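Local coordinates for protein probable aminotransferase (Pseudomonas aeruginosa, PDB 5YKR) that is probably an aminotransferase of class III, a family of pyridoxal-phosphate-dependent enzymes, and holds its cofactor covalently, at residues 14-19 and 409-414. Numbering follows the deposited sequence.
Sequences TLFKRE and IEACLH
The CA atoms of Phe16 and Cys412 are the nearest pair across two helical segments, 14-19 and 409-414, at 5.1 Å from Phe16 CA to Cys412 CA. The axes of the segments approach to 9.3 Å and make an angle of 46° between their N-to-C directions. The contact is apolar. The sulfur of Cys412 enters between Leu15 and Phe16. Its SG is 3.7 Å from Leu15 CD2 and 4.1 Å from Phe16 CB. The sulfur stands anti to the Cys412 backbone N (chi1 -171°), which carries it across to the 14-19 helix. Phe16 reaches the other way. Its ring meets the 409-414 backbone obliquely, with CD1 3.8 Å from Cys412 CA. The far end of the ring rests on the methyl of Ala411, at 3.7 Å from Phe16 CZ to Ala411 CB. The second subunit covers this part of the contact: its Pro316 packs on Phe16, and its Gly317 on Ala411. Glu19 reaches Arg420, just beyond helix 407-418, by a salt bridge. Both helices touch helix 439-456, one through Leu15 and the other through Leu413. The arrangement is an oblique helix-helix packing that joins the N-terminal helix 9-26 to helix 407-418 in the C-terminal part of this aminotransferase chain, at the edge of the contact with the second subunit.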
loop_
_atom_site.group_PDB
_atom_site.type_symbol
_atom_site.label_atom_id
_atom_site.label_comp_id
_atom_site.label_asym_id
_atom_site.label_seq_id
_atom_site.Cartn_x
_atom_site.Cartn_y
_atom_site.Cartn_z
ATOM N N THR A 14 38.023 13.116 -0.605
ATOM C CA THR A 14 38.718 13.445 0.636
ATOM C C THR A 14 37.747 14.012 1.689
ATOM O O THR A 14 37.751 13.587 2.847
ATOM C CB THR A 14 39.867 14.443 0.372
ATOM O OG1 THR A 14 40.810 13.799 -0.486
ATOM C CG2 THR A 14 40.580 14.858 1.659
ATOM N N LEU A 15 36.937 14.957 1.278
ATOM C CA LEU A 15 35.939 15.545 2.172
ATOM C C LEU A 15 34.948 14.513 2.615
ATOM O O LEU A 15 34.611 14.468 3.770
ATOM C CB LEU A 15 35.235 16.730 1.489
ATOM C CG LEU A 15 34.197 17.452 2.369
ATOM C CD1 LEU A 15 34.814 17.908 3.662
ATOM C CD2 LEU A 15 33.553 18.584 1.618
ATOM N N PHE A 16 34.516 13.662 1.687
ATOM C CA PHE A 16 33.515 12.650 2.005
ATOM C C PHE A 16 34.047 11.691 3.049
ATOM O O PHE A 16 33.373 11.385 4.001
ATOM C CB PHE A 16 33.066 11.919 0.745
ATOM C CG PHE A 16 31.907 10.954 0.946
ATOM C CD1 PHE A 16 30.782 11.319 1.655
ATOM C CD2 PHE A 16 31.918 9.687 0.335
ATOM C CE1 PHE A 16 29.723 10.423 1.808
ATOM C CE2 PHE A 16 30.860 8.812 0.498
ATOM C CZ PHE A 16 29.766 9.183 1.224
ATOM N N LYS A 17 35.268 11.192 2.856
ATOM C CA LYS A 17 35.866 10.309 3.876
ATOM C C LYS A 17 35.977 10.961 5.258
ATOM O O LYS A 17 35.720 10.320 6.260
ATOM C CB LYS A 17 37.252 9.861 3.441
ATOM C CG LYS A 17 37.304 8.518 2.773
ATOM C CD LYS A 17 38.764 8.164 2.434
ATOM C CE LYS A 17 39.665 8.027 3.672
ATOM N NZ LYS A 17 40.260 6.676 3.874
ATOM N N ARG A 18 36.399 12.216 5.301
ATOM C CA ARG A 18 36.466 12.954 6.568
ATOM C C ARG A 18 35.076 13.066 7.199
ATOM O O ARG A 18 34.925 12.879 8.397
ATOM C CB ARG A 18 37.051 14.361 6.341
ATOM C CG ARG A 18 37.343 15.101 7.630
ATOM C CD ARG A 18 37.968 16.477 7.350
ATOM N NE ARG A 18 37.141 17.520 6.695
ATOM C CZ ARG A 18 35.962 17.997 7.127
ATOM N NH1 ARG A 18 35.352 17.489 8.165
ATOM N NH2 ARG A 18 35.353 18.970 6.466
ATOM N N GLU A 19 34.061 13.328 6.384
ATOM C CA GLU A 19 32.694 13.500 6.899
ATOM C C GLU A 19 32.105 12.148 7.352
ATOM O O GLU A 19 31.314 12.085 8.292
ATOM C CB GLU A 19 31.819 14.202 5.854
ATOM C CG GLU A 19 32.206 15.667 5.645
ATOM C CD GLU A 19 32.073 16.500 6.894
ATOM O OE1 GLU A 19 31.062 16.373 7.584
ATOM O OE2 GLU A 19 32.990 17.298 7.198
ATOM N N ILE A 409 29.142 13.101 -5.343
ATOM C CA ILE A 409 28.970 14.519 -5.032
ATOM C C ILE A 409 27.705 14.678 -4.178
ATOM O O ILE A 409 27.716 15.367 -3.143
ATOM C CB ILE A 409 28.897 15.395 -6.290
ATOM C CG1 ILE A 409 30.239 15.349 -7.046
ATOM C CG2 ILE A 409 28.480 16.805 -5.914
ATOM C CD1 ILE A 409 30.140 15.892 -8.469
ATOM N N GLU A 410 26.625 14.009 -4.589
ATOM C CA GLU A 410 25.384 14.054 -3.820
ATOM C C GLU A 410 25.539 13.587 -2.373
ATOM O O GLU A 410 25.112 14.266 -1.437
ATOM C CB GLU A 410 24.304 13.270 -4.539
ATOM C CG GLU A 410 23.867 13.926 -5.833
ATOM C CD GLU A 410 22.964 13.046 -6.699
ATOM O OE1 GLU A 410 22.214 12.210 -6.166
ATOM O OE2 GLU A 410 22.971 13.282 -7.930
ATOM N N ALA A 411 26.213 12.453 -2.178
ATOM C CA ALA A 411 26.433 11.943 -0.839
ATOM C C ALA A 411 27.265 12.909 0.004
ATOM O O ALA A 411 26.967 13.142 1.164
ATOM C CB ALA A 411 27.074 10.569 -0.889
ATOM N N CYS A 412 28.315 13.465 -0.590
ATOM C CA CYS A 412 29.144 14.403 0.133
ATOM C C CYS A 412 28.405 15.656 0.592
ATOM O O CYS A 412 28.523 16.039 1.745
ATOM C CB CYS A 412 30.346 14.765 -0.706
ATOM S SG CYS A 412 31.605 15.743 0.150
ATOM N N LEU A 413 27.636 16.278 -0.294
ATOM C CA LEU A 413 26.879 17.468 0.074
ATOM C C LEU A 413 25.862 17.128 1.144
ATOM O O LEU A 413 25.703 17.858 2.111
ATOM C CB LEU A 413 26.176 18.054 -1.163
ATOM C CG LEU A 413 27.029 18.657 -2.299
ATOM C CD1 LEU A 413 26.154 19.220 -3.398
ATOM C CD2 LEU A 413 27.974 19.653 -1.768
ATOM N N HIS A 414 25.150 16.012 0.954
ATOM C CA HIS A 414 24.138 15.629 1.915
ATOM C C HIS A 414 24.730 15.337 3.286
ATOM O O HIS A 414 24.161 15.748 4.308
ATOM C CB HIS A 414 23.364 14.406 1.461
ATOM C CG HIS A 414 22.366 14.643 0.368
ATOM N ND1 HIS A 414 22.682 14.899 -0.948
ATOM C CD2 HIS A 414 21.013 14.594 0.404
ATOM C CE1 HIS A 414 21.564 15.047 -1.653
ATOM N NE2 HIS A 414 20.544 14.848 -0.861
#